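Local coordinates for protein sulfotransferase (Mycobacterium tuberculosis, PDB 2ZQ5) that probably transfers a sulfuryl group from the donor 3'-phosphoadenosine 5'-phosphosulfate (PAPS) to an acceptor molecule, as other members of the sulfotransferase family do, at residues 214-219 and 228-233; 240-243 and 248-251; 260-265 and 288-293. All coordinates share one frame; numbering follows the deposited sequence.

Contact 1 (214-219 and 228-233)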
ATOM      1  N   ARG A 214      -7.315  10.509  -8.658  1.00  6.42           N
ATOM      2  CA  ARG A 214      -7.845  10.325 -10.006  1.00  6.36           C
ATOM      3  C   ARG A 214      -8.192   8.854 -10.209  1.00  6.37           C
ATOM      4  O   ARG A 214      -9.165   8.525 -10.887  1.00  7.10           O
ATOM      5  CB  ARG A 214      -6.827  10.766 -11.062  1.00  8.45           C
ATOM      6  CG  ARG A 214      -6.573  12.263 -11.120  1.00 16.18           C
ATOM      7  CD  ARG A 214      -5.756  12.610 -12.358  1.00 21.04           C
ATOM      8  NE  ARG A 214      -6.426  12.157 -13.575  1.00 25.73           N
ATOM      9  CZ  ARG A 214      -5.910  12.247 -14.797  1.00 28.58           C
ATOM     10  NH1 ARG A 214      -4.707  12.777 -14.977  1.00 30.39           N
ATOM     11  NH2 ARG A 214      -6.598  11.808 -15.842  1.00 29.50           N
ATOM     12  N   ASN A 215      -7.393   7.964  -9.626  1.00  6.46           N
ATOM     13  CA  ASN A 215      -7.673   6.543  -9.749  1.00  6.59           C
ATOM     14  C   ASN A 215      -8.897   6.140  -8.926  1.00  6.97           C
ATOM     15  O   ASN A 215      -9.651   5.259  -9.336  1.00  6.89           O
ATOM     16  CB  ASN A 215      -6.446   5.713  -9.367  1.00  6.40           C
ATOM     17  CG  ASN A 215      -5.562   5.422 -10.566  1.00  7.87           C
ATOM     18  OD1 ASN A 215      -6.048   4.957 -11.600  1.00  8.20           O
ATOM     19  ND2 ASN A 215      -4.266   5.691 -10.440  1.00  7.87           N
ATOM     20  N   LEU A 216      -9.108   6.775  -7.773  1.00  6.52           N
ATOM     21  CA  LEU A 216     -10.293   6.462  -6.977  1.00  6.21           C
ATOM     22  C   LEU A 216     -11.535   6.936  -7.734  1.00  7.26           C
ATOM     23  O   LEU A 216     -12.568   6.270  -7.720  1.00  7.58           O
ATOM     24  CB  LEU A 216     -10.240   7.138  -5.600  1.00  7.54           C
ATOM     25  CG  LEU A 216      -9.131   6.701  -4.638  1.00  6.50           C
ATOM     26  CD1 LEU A 216      -9.474   7.198  -3.238  1.00  7.70           C
ATOM     27  CD2 LEU A 216      -8.996   5.184  -4.624  1.00  8.28           C
ATOM     28  N   GLN A 217     -11.433   8.093  -8.386  1.00  6.48           N
ATOM     29  CA  GLN A 217     -12.546   8.635  -9.167  1.00  7.13           C
ATOM     30  C   GLN A 217     -12.922   7.669 -10.285  1.00  7.91           C
ATOM     31  O   GLN A 217     -14.101   7.447 -10.560  1.00  6.90           O
ATOM     32  CB  GLN A 217     -12.168   9.977  -9.799  1.00  8.26           C
ATOM     33  CG  GLN A 217     -12.050  11.143  -8.839  1.00  7.77           C
ATOM     34  CD  GLN A 217     -11.645  12.416  -9.556  1.00 10.26           C
ATOM     35  OE1 GLN A 217     -10.611  12.464 -10.223  1.00 10.51           O
ATOM     36  NE2 GLN A 217     -12.462  13.456  -9.427  1.00 10.62           N
ATOM     37  N   LEU A 218     -11.907   7.111 -10.939  1.00  6.45           N
ATOM     38  CA  LEU A 218     -12.106   6.170 -12.033  1.00  7.32           C
ATOM     39  C   LEU A 218     -12.705   4.852 -11.553  1.00  6.07           C
ATOM     40  O   LEU A 218     -13.745   4.412 -12.044  1.00  7.59           O
ATOM     41  CB  LEU A 218     -10.770   5.894 -12.722  1.00  7.48           C
ATOM     42  CG  LEU A 218     -10.737   4.710 -13.693  1.00  9.41           C
ATOM     43  CD1 LEU A 218     -11.512   5.056 -14.962  1.00 12.06           C
ATOM     44  CD2 LEU A 218      -9.289   4.366 -14.011  1.00 11.84           C
ATOM     45  N   ILE A 219     -12.044   4.223 -10.587  1.00  5.55           N
ATOM     46  CA  ILE A 219     -12.512   2.948 -10.067  1.00  6.61           C
ATOM     47  C   ILE A 219     -13.879   3.073  -9.400  1.00  7.47           C
ATOM     48  O   ILE A 219     -14.696   2.155  -9.480  1.00  7.87           O
ATOM     49  CB  ILE A 219     -11.476   2.358  -9.076  1.00  5.41           C
ATOM     50  CG1 ILE A 219     -10.168   2.088  -9.822  1.00  7.45           C
ATOM     51  CG2 ILE A 219     -12.021   1.077  -8.434  1.00  8.51           C
ATOM     52  CD1 ILE A 219      -9.002   1.730  -8.919  1.00  8.23           C
ATOM     53  N   TRP A 228     -15.188   6.077   0.272  1.00  7.11           N
ATOM     54  CA  TRP A 228     -13.988   5.288   0.063  1.00  7.27           C
ATOM     55  C   TRP A 228     -13.304   4.968   1.388  1.00  7.20           C
ATOM     56  O   TRP A 228     -13.299   5.783   2.319  1.00  7.50           O
ATOM     57  CB  TRP A 228     -12.995   6.038  -0.831  1.00  6.22           C
ATOM     58  CG  TRP A 228     -13.148   5.756  -2.288  1.00  5.60           C
ATOM     59  CD1 TRP A 228     -13.820   6.509  -3.208  1.00  5.75           C
ATOM     60  CD2 TRP A 228     -12.605   4.640  -2.999  1.00  5.03           C
ATOM     61  NE1 TRP A 228     -13.722   5.931  -4.454  1.00  5.93           N
ATOM     62  CE2 TRP A 228     -12.982   4.781  -4.351  1.00  5.97           C
ATOM     63  CE3 TRP A 228     -11.832   3.532  -2.622  1.00  6.12           C
ATOM     64  CZ2 TRP A 228     -12.613   3.854  -5.332  1.00  6.62           C
ATOM     65  CZ3 TRP A 228     -11.465   2.610  -3.596  1.00  6.99           C
ATOM     66  CH2 TRP A 228     -11.856   2.778  -4.936  1.00  6.00           C
ATOM     67  N   VAL A 229     -12.741   3.767   1.460  1.00  7.50           N
ATOM     68  CA  VAL A 229     -11.998   3.309   2.623  1.00  6.89           C
ATOM     69  C   VAL A 229     -10.664   2.827   2.062  1.00  7.42           C
ATOM     70  O   VAL A 229     -10.626   1.954   1.191  1.00  8.74           O
ATOM     71  CB  VAL A 229     -12.698   2.135   3.335  1.00  8.22           C
ATOM     72  CG1 VAL A 229     -11.847   1.668   4.509  1.00  9.19           C
ATOM     73  CG2 VAL A 229     -14.079   2.564   3.819  1.00  9.88           C
ATOM     74  N   LEU A 230      -9.578   3.412   2.557  1.00  5.81           N
ATOM     75  CA  LEU A 230      -8.232   3.076   2.102  1.00  5.85           C
ATOM     76  C   LEU A 230      -7.354   2.630   3.258  1.00  5.82           C
ATOM     77  O   LEU A 230      -7.636   2.936   4.413  1.00  6.97           O
ATOM     78  CB  LEU A 230      -7.562   4.302   1.464  1.00  6.82           C
ATOM     79  CG  LEU A 230      -8.183   5.061   0.285  1.00  6.73           C
ATOM     80  CD1 LEU A 230      -8.545   4.071  -0.813  1.00  8.08           C
ATOM     81  CD2 LEU A 230      -9.422   5.841   0.730  1.00  8.41           C
ATOM     82  N   LYS A 231      -6.292   1.898   2.938  1.00  6.14           N
ATOM     83  CA  LYS A 231      -5.335   1.476   3.956  1.00  5.19           C
ATOM     84  C   LYS A 231      -3.961   1.336   3.314  1.00  5.38           C
ATOM     85  O   LYS A 231      -3.825   0.726   2.252  1.00  5.99           O
ATOM     86  CB  LYS A 231      -5.747   0.152   4.606  1.00  6.21           C
ATOM     87  CG  LYS A 231      -4.908  -0.204   5.839  1.00  7.53           C
ATOM     88  CD  LYS A 231      -3.732  -1.123   5.525  1.00  8.77           C
ATOM     89  CE  LYS A 231      -4.193  -2.568   5.395  1.00 10.10           C
ATOM     90  NZ  LYS A 231      -3.056  -3.534   5.466  1.00 11.73           N
ATOM     91  N   ASN A 232      -2.945   1.904   3.954  1.00  4.91           N
ATOM     92  CA  ASN A 232      -1.590   1.819   3.421  1.00  5.15           C
ATOM     93  C   ASN A 232      -0.573   2.448   4.361  1.00  5.64           C
ATOM     94  O   ASN A 232      -0.863   3.440   5.026  1.00  6.66           O
ATOM     95  CB  ASN A 232      -1.512   2.539   2.074  1.00  5.43           C
ATOM     96  CG  ASN A 232      -0.316   2.108   1.255  1.00  6.04           C
ATOM     97  OD1 ASN A 232      -0.104   0.914   1.033  1.00  6.35           O
ATOM     98  ND2 ASN A 232       0.466   3.077   0.786  1.00  7.20           N
ATOM     99  N   PRO A 233       0.638   1.873   4.433  1.00  4.95           N
ATOM    100  CA  PRO A 233       1.668   2.435   5.308  1.00  5.70           C
ATOM    101  C   PRO A 233       2.137   3.839   4.889  1.00  6.33           C
ATOM    102  O   PRO A 233       2.590   4.612   5.725  1.00  6.40           O
ATOM    103  CB  PRO A 233       2.799   1.413   5.206  1.00  7.10           C
ATOM    104  CG  PRO A 233       2.068   0.124   5.016  1.00  7.82           C
ATOM    105  CD  PRO A 233       1.001   0.506   4.008  1.00  6.55           C
TER

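Contact 2 (240-243 and 248-251)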
ATOM      1  N   ASP A 240       0.607  15.217   4.896  1.00  6.15           N
ATOM      2  CA  ASP A 240       0.346  16.533   4.323  1.00  6.32           C
ATOM      3  C   ASP A 240      -0.215  16.409   2.911  1.00  6.28           C
ATOM      4  O   ASP A 240      -1.137  17.136   2.543  1.00  8.28           O
ATOM      5  CB  ASP A 240       1.609  17.405   4.303  1.00  5.85           C
ATOM      6  CG  ASP A 240       2.052  17.830   5.694  1.00  9.78           C
ATOM      7  OD1 ASP A 240       1.185  18.139   6.538  1.00 10.75           O
ATOM      8  OD2 ASP A 240       3.276  17.869   5.937  1.00 13.13           O
ATOM      9  N   ALA A 241       0.331  15.486   2.122  1.00  6.65           N
ATOM     10  CA  ALA A 241      -0.151  15.287   0.760  1.00  6.10           C
ATOM     11  C   ALA A 241      -1.564  14.724   0.798  1.00  7.01           C
ATOM     12  O   ALA A 241      -2.417  15.086  -0.016  1.00  6.74           O
ATOM     13  CB  ALA A 241       0.773  14.334   0.004  1.00  7.25           C
ATOM     14  N   LEU A 242      -1.803  13.831   1.750  1.00  6.33           N
ATOM     15  CA  LEU A 242      -3.108  13.220   1.907  1.00  5.67           C
ATOM     16  C   LEU A 242      -4.151  14.297   2.206  1.00  6.51           C
ATOM     17  O   LEU A 242      -5.191  14.359   1.547  1.00  6.20           O
ATOM     18  CB  LEU A 242      -3.049  12.185   3.038  1.00  5.93           C
ATOM     19  CG  LEU A 242      -4.241  11.250   3.266  1.00  5.43           C
ATOM     20  CD1 LEU A 242      -3.785  10.077   4.121  1.00  7.16           C
ATOM     21  CD2 LEU A 242      -5.395  11.988   3.930  1.00  7.07           C
ATOM     22  N   MET A 243      -3.868  15.153   3.183  1.00  5.57           N
ATOM     23  CA  MET A 243      -4.812  16.209   3.540  1.00  5.43           C
ATOM     24  C   MET A 243      -4.970  17.259   2.443  1.00  7.29           C
ATOM     25  O   MET A 243      -6.044  17.834   2.287  1.00  8.92           O
ATOM     26  CB  MET A 243      -4.394  16.880   4.854  1.00  7.10           C
ATOM     27  CG  MET A 243      -4.351  15.934   6.051  1.00  7.73           C
ATOM     28  SD  MET A 243      -5.918  15.075   6.356  1.00 16.43           S
ATOM     29  CE  MET A 243      -6.771  16.268   7.359  1.00 17.93           C
ATOM     30  N   ASP A 248     -11.034  16.791   3.715  1.00  6.95           N
ATOM     31  CA  ASP A 248     -12.015  16.303   4.680  1.00  7.47           C
ATOM     32  C   ASP A 248     -11.805  14.844   5.084  1.00  7.37           C
ATOM     33  O   ASP A 248     -12.721  14.202   5.594  1.00  7.71           O
ATOM     34  CB  ASP A 248     -13.419  16.462   4.095  1.00  7.76           C
ATOM     35  CG  ASP A 248     -13.602  15.677   2.802  1.00  9.87           C
ATOM     36  OD1 ASP A 248     -12.605  15.107   2.301  1.00  8.71           O
ATOM     37  OD2 ASP A 248     -14.739  15.635   2.282  1.00 10.94           O
ATOM     38  N   ALA A 249     -10.600  14.327   4.870  1.00  6.80           N
ATOM     39  CA  ALA A 249     -10.309  12.936   5.200  1.00  6.58           C
ATOM     40  C   ALA A 249     -10.465  12.581   6.673  1.00  8.00           C
ATOM     41  O   ALA A 249     -10.261  13.415   7.559  1.00  8.21           O
ATOM     42  CB  ALA A 249      -8.898  12.575   4.740  1.00  7.01           C
ATOM     43  N   LEU A 250     -10.839  11.328   6.914  1.00  7.47           N
ATOM     44  CA  LEU A 250     -10.996  10.789   8.259  1.00  7.93           C
ATOM     45  C   LEU A 250      -9.866   9.773   8.358  1.00  7.77           C
ATOM     46  O   LEU A 250      -9.860   8.767   7.648  1.00  9.96           O
ATOM     47  CB  LEU A 250     -12.359  10.110   8.403  1.00  8.35           C
ATOM     48  CG  LEU A 250     -13.552  11.006   8.060  1.00 10.31           C
ATOM     49  CD1 LEU A 250     -14.839  10.207   8.179  1.00 10.59           C
ATOM     50  CD2 LEU A 250     -13.577  12.213   8.992  1.00  9.70           C
ATOM     51  N   VAL A 251      -8.905  10.042   9.232  1.00  6.63           N
ATOM     52  CA  VAL A 251      -7.736   9.182   9.370  1.00  7.16           C
ATOM     53  C   VAL A 251      -7.717   8.382  10.666  1.00  6.64           C
ATOM     54  O   VAL A 251      -7.866   8.941  11.751  1.00  8.69           O
ATOM     55  CB  VAL A 251      -6.454  10.031   9.286  1.00  6.62           C
ATOM     56  CG1 VAL A 251      -5.231   9.133   9.292  1.00  9.37           C
ATOM     57  CG2 VAL A 251      -6.482  10.890   8.030  1.00  8.60           C
TER

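Contact 3 (260-265 and 288-293)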
ATOM      1  N   THR A 260       7.207  -5.168  20.432  1.00  9.66           N
ATOM      2  CA  THR A 260       6.510  -6.451  20.438  1.00  9.09           C
ATOM      3  C   THR A 260       6.225  -6.994  19.040  1.00  8.96           C
ATOM      4  O   THR A 260       5.737  -8.114  18.901  1.00 10.68           O
ATOM      5  CB  THR A 260       5.164  -6.382  21.206  1.00  8.58           C
ATOM      6  OG1 THR A 260       4.241  -5.546  20.499  1.00  9.96           O
ATOM      7  CG2 THR A 260       5.378  -5.830  22.604  1.00  9.50           C
ATOM      8  N   ILE A 261       6.530  -6.210  18.008  1.00  7.59           N
ATOM      9  CA  ILE A 261       6.287  -6.654  16.636  1.00  7.60           C
ATOM     10  C   ILE A 261       7.470  -6.508  15.677  1.00  6.84           C
ATOM     11  O   ILE A 261       7.434  -7.047  14.570  1.00  7.64           O
ATOM     12  CB  ILE A 261       5.073  -5.917  16.001  1.00  6.89           C
ATOM     13  CG1 ILE A 261       5.277  -4.398  16.070  1.00  7.74           C
ATOM     14  CG2 ILE A 261       3.785  -6.325  16.703  1.00  8.60           C
ATOM     15  CD1 ILE A 261       4.241  -3.610  15.285  1.00 10.67           C
ATOM     16  N   MET A 262       8.516  -5.795  16.089  1.00  6.70           N
ATOM     17  CA  MET A 262       9.675  -5.587  15.219  1.00  6.12           C
ATOM     18  C   MET A 262      10.267  -6.891  14.679  1.00  7.05           C
ATOM     19  O   MET A 262      10.569  -6.990  13.488  1.00  6.62           O
ATOM     20  CB  MET A 262      10.755  -4.778  15.947  1.00  6.17           C
ATOM     21  CG  MET A 262      11.996  -4.457  15.098  1.00  7.23           C
ATOM     22  SD  MET A 262      11.686  -3.663  13.482  1.00  7.98           S
ATOM     23  CE  MET A 262      11.231  -2.020  13.981  1.00  9.78           C
ATOM     24  N   ALA A 263      10.430  -7.897  15.533  1.00  6.84           N
ATOM     25  CA  ALA A 263      10.987  -9.162  15.055  1.00  7.37           C
ATOM     26  C   ALA A 263      10.076  -9.780  13.997  1.00  7.90           C
ATOM     27  O   ALA A 263      10.547 -10.264  12.967  1.00  8.08           O
ATOM     28  CB  ALA A 263      11.179 -10.133  16.217  1.00  8.03           C
ATOM     29  N   SER A 264       8.770  -9.748  14.253  1.00  8.09           N
ATOM     30  CA  SER A 264       7.784 -10.303  13.330  1.00  8.60           C
ATOM     31  C   SER A 264       7.818  -9.559  11.998  1.00  7.50           C
ATOM     32  O   SER A 264       7.714 -10.168  10.931  1.00  8.48           O
ATOM     33  CB  SER A 264       6.385 -10.205  13.943  1.00 10.62           C
ATOM     34  OG  SER A 264       5.400 -10.722  13.064  1.00 17.23           O
ATOM     35  N   MET A 265       7.965  -8.240  12.067  1.00  7.71           N
ATOM     36  CA  MET A 265       8.025  -7.411  10.870  1.00  8.40           C
ATOM     37  C   MET A 265       9.234  -7.791  10.024  1.00  8.29           C
ATOM     38  O   MET A 265       9.139  -7.916   8.801  1.00  9.58           O
ATOM     39  CB  MET A 265       8.112  -5.935  11.262  1.00  9.83           C
ATOM     40  CG  MET A 265       6.872  -5.411  11.969  1.00 11.99           C
ATOM     41  SD  MET A 265       7.148  -3.814  12.755  1.00 14.09           S
ATOM     42  CE  MET A 265       7.535  -2.815  11.341  1.00 16.92           C
ATOM     43  N   ASP A 288      17.354  -1.396   8.627  1.00  7.06           N
ATOM     44  CA  ASP A 288      16.499  -0.681   7.687  1.00  6.65           C
ATOM     45  C   ASP A 288      15.077  -0.495   8.226  1.00  6.41           C
ATOM     46  O   ASP A 288      14.486   0.574   8.062  1.00  6.21           O
ATOM     47  CB  ASP A 288      16.468  -1.409   6.336  1.00  7.32           C
ATOM     48  CG  ASP A 288      17.802  -1.350   5.604  1.00  9.68           C
ATOM     49  OD1 ASP A 288      18.737  -0.689   6.107  1.00  9.05           O
ATOM     50  OD2 ASP A 288      17.917  -1.960   4.518  1.00  9.21           O
ATOM     51  N   ALA A 289      14.536  -1.522   8.880  1.00  5.75           N
ATOM     52  CA  ALA A 289      13.180  -1.437   9.428  1.00  6.28           C
ATOM     53  C   ALA A 289      13.111  -0.435  10.573  1.00  6.36           C
ATOM     54  O   ALA A 289      12.138   0.309  10.705  1.00  7.18           O
ATOM     55  CB  ALA A 289      12.713  -2.813   9.907  1.00  7.69           C
ATOM     56  N   MET A 290      14.145  -0.418  11.409  1.00  6.33           N
ATOM     57  CA  MET A 290      14.180   0.518  12.523  1.00  5.87           C
ATOM     58  C   MET A 290      14.131   1.944  11.986  1.00  6.42           C
ATOM     59  O   MET A 290      13.434   2.798  12.531  1.00  7.11           O
ATOM     60  CB  MET A 290      15.456   0.314  13.344  1.00  7.73           C
ATOM     61  CG  MET A 290      15.461  -0.944  14.202  1.00  8.69           C
ATOM     62  SD  MET A 290      14.595  -0.742  15.777  1.00  8.90           S
ATOM     63  CE  MET A 290      15.881   0.047  16.747  1.00 11.10           C
ATOM     64  N   ASP A 291      14.867   2.195  10.909  1.00  6.68           N
ATOM     65  CA  ASP A 291      14.900   3.523  10.313  1.00  7.94           C
ATOM     66  C   ASP A 291      13.581   3.884   9.640  1.00  6.42           C
ATOM     67  O   ASP A 291      12.986   4.924   9.934  1.00  6.84           O
ATOM     68  CB  ASP A 291      16.029   3.618   9.285  1.00  7.73           C
ATOM     69  CG  ASP A 291      16.004   4.927   8.520  1.00 12.53           C
ATOM     70  OD1 ASP A 291      16.011   5.997   9.165  1.00 17.02           O
ATOM     71  OD2 ASP A 291      15.977   4.887   7.273  1.00 15.15           O
ATOM     72  N   THR A 292      13.124   3.021   8.740  1.00  6.26           N
ATOM     73  CA  THR A 292      11.884   3.262   8.013  1.00  5.83           C
ATOM     74  C   THR A 292      10.673   3.558   8.882  1.00  5.09           C
ATOM     75  O   THR A 292      10.017   4.587   8.716  1.00  5.74           O
ATOM     76  CB  THR A 292      11.529   2.063   7.111  1.00  5.99           C
ATOM     77  OG1 THR A 292      12.544   1.907   6.116  1.00  6.65           O
ATOM     78  CG2 THR A 292      10.180   2.274   6.428  1.00  6.74           C
ATOM     79  N   TRP A 293      10.375   2.662   9.815  1.00  5.51           N
ATOM     80  CA  TRP A 293       9.194   2.839  10.643  1.00  4.87           C
ATOM     81  C   TRP A 293       9.275   3.883  11.743  1.00  4.61           C
ATOM     82  O   TRP A 293       8.241   4.416  12.156  1.00  5.84           O
ATOM     83  CB  TRP A 293       8.746   1.473  11.166  1.00  6.03           C
ATOM     84  CG  TRP A 293       8.521   0.546  10.006  1.00  7.01           C
ATOM     85  CD1 TRP A 293       9.229  -0.580   9.705  1.00  7.50           C
ATOM     86  CD2 TRP A 293       7.640   0.771   8.895  1.00  9.23           C
ATOM     87  NE1 TRP A 293       8.858  -1.063   8.471  1.00  8.88           N
ATOM     88  CE2 TRP A 293       7.883  -0.251   7.952  1.00  8.94           C
ATOM     89  CE3 TRP A 293       6.675   1.746   8.602  1.00 11.14           C
ATOM     90  CZ2 TRP A 293       7.198  -0.328   6.735  1.00 10.60           C
ATOM     91  CZ3 TRP A 293       5.992   1.671   7.391  1.00 12.51           C
ATOM     92  CH2 TRP A 293       6.259   0.639   6.473  1.00 10.82           C
TER

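Contact 1 (214-219 and 228-233)
Leu216 lies over one face of the Trp228 indole, and its two methyls do most of the touching. With CG beside the backbone N and anti to the carbonyl carbon (chi1 -65°), the isobutyl group reaches out from helix 206-219 so that CD2 sits 3.6 Å from the centroid of the six-membered ring, only 7° off the normal, as a CH-pi contact. CD1 lies over the indole CG-CD2 bond on the same face, 4.1 Å from Trp228 CG. Leucine suits this place because its forked tip spreads over a wide flat surface. Ile219 comes instead to the rim: its CG2 lies near the ring plane, 3.9 Å from Trp228 CH2. The carbonyl O of Leu216 approaches from outside the ring, 3.4 Å from Trp228 CZ2. On the same side of the indole as Leu216, Leu230 extends the apolar patch, with its CD1 4.0 Å from Leu216 CD2. Val229, between these two strand residues, points the other way, toward helix 104-111. The axes of helix and strand pass 11.2 Å apart, a gap filled by indole and leucine. This is the helix-on-sheet layering of a P-loop-type alpha/beta fold, here on strand 227-231 of the parallel sulfotransferase sheet.

Contact 2 (240-243 and 248-251)
Helix 239-245 turns through a short loop into strand 250-255 of the parallel sheet, and the contact closes this alpha-beta unit, the second half of a beta-alpha-beta crossover that started from strand 227-231. Strand 94-97 lies between the two strands so joined. The segments come nearest at Met243 and Ala249, whose CA atoms are 6.6 Å apart.

Leu242 and Ala249 make the tightest meeting. CG of Leu242 is anti to its own N (chi1 -171°), which sends the branched end out from the helix, and CD2 lands 3.6 Å from Ala249 CB. The same methyl is 4.4 Å from Val251 CG2, a looser touch two residues further along the strand. Alanine fits here because its single methyl lets the chain come close to the helix just before the strand begins, while the beta-branched valine is at home in an extended strand. Met243 joins from beside Leu242: its bent chain places SD 4.2 Å from Ala249 CB, thioether against methyl.

Other parts of the fold close round this group. Phe95 of strand 94-97 touches both Leu242 and Ala249, Tyr209 of helix 206-219 packs on Leu242, and Phe300 of helix 282-304 packs on Val251. Polar groups sit at the margins, where Asp240 forms a salt bridge with Lys306 and Asp248 accepts a hydrogen bond from the backbone N of Arg92.

Between the segments themselves there is no hydrogen bond; all four touching residues are buried and present only carbon and sulfur to each other. Such a contact has little directional preference, so it depends on shape and on the exclusion of water, and the flexible, polarisable methionine can follow the contour of its neighbours.

Contact 3 (260-265 and 288-293)
Met262 meets Ala289 and Met290 through the last two atoms of its side chain. From CB the chain sets out with CG anti to the backbone N (chi1 -178°), and these two methylene carbons serve as the spacer that carries the sulfur across to helix 282-304. Bends at chi2 and chi3 then fold the tip: SD comes to 3.8 Å from Ala289 CB, and CE to 4.0 Å from Met290 SD, the two methionines crossing at about a right angle. CE is also 4.1 Å from Ala289 O. The small alanine lets the thioether approach the helix closely. Helix 262-272, which follows strand 250-255 of the sheet, is thereby laid against helix 282-304; in well-studied sulfotransferases the start of the equivalent helix contributes to binding the 3'-phosphate of PAPS, and the same is plausible here. One turn further on, Met265 makes a Met-aromatic contact with Trp293. Its SD lies 5.4 Å from the centroid of the five-membered ring, obliquely at 32° from the normal, while CE sits over the face, doubtfully close at 3.2 Å from Trp293 CD1. Thr292 CG2 covers the opposite face of the indole, 3.7 Å above its plane.

The three contacts follow one another along the chain without interleaving. Contacts 1 and 2, with centres 12 Å apart, both pack a helix against the same five-stranded parallel sheet, on strands 227-231 and 250-255, which flank strand 94-97. Contact 3 joins two helices instead and lies farther off, its centre 26 Å from that of contact 1 and 25 Å from that of contact 2. Strand 250-255 of contact 2 nevertheless leads into helix 262-272 of contact 3, and Pro233 CB of contact 1 touches Trp293 CH2 of contact 3 at 3.8 Å. Contacts 1 and 3 lie on opposite sides of the chain's centre, and these two links connect the sheet to the paired helices 262-272 and 282-304.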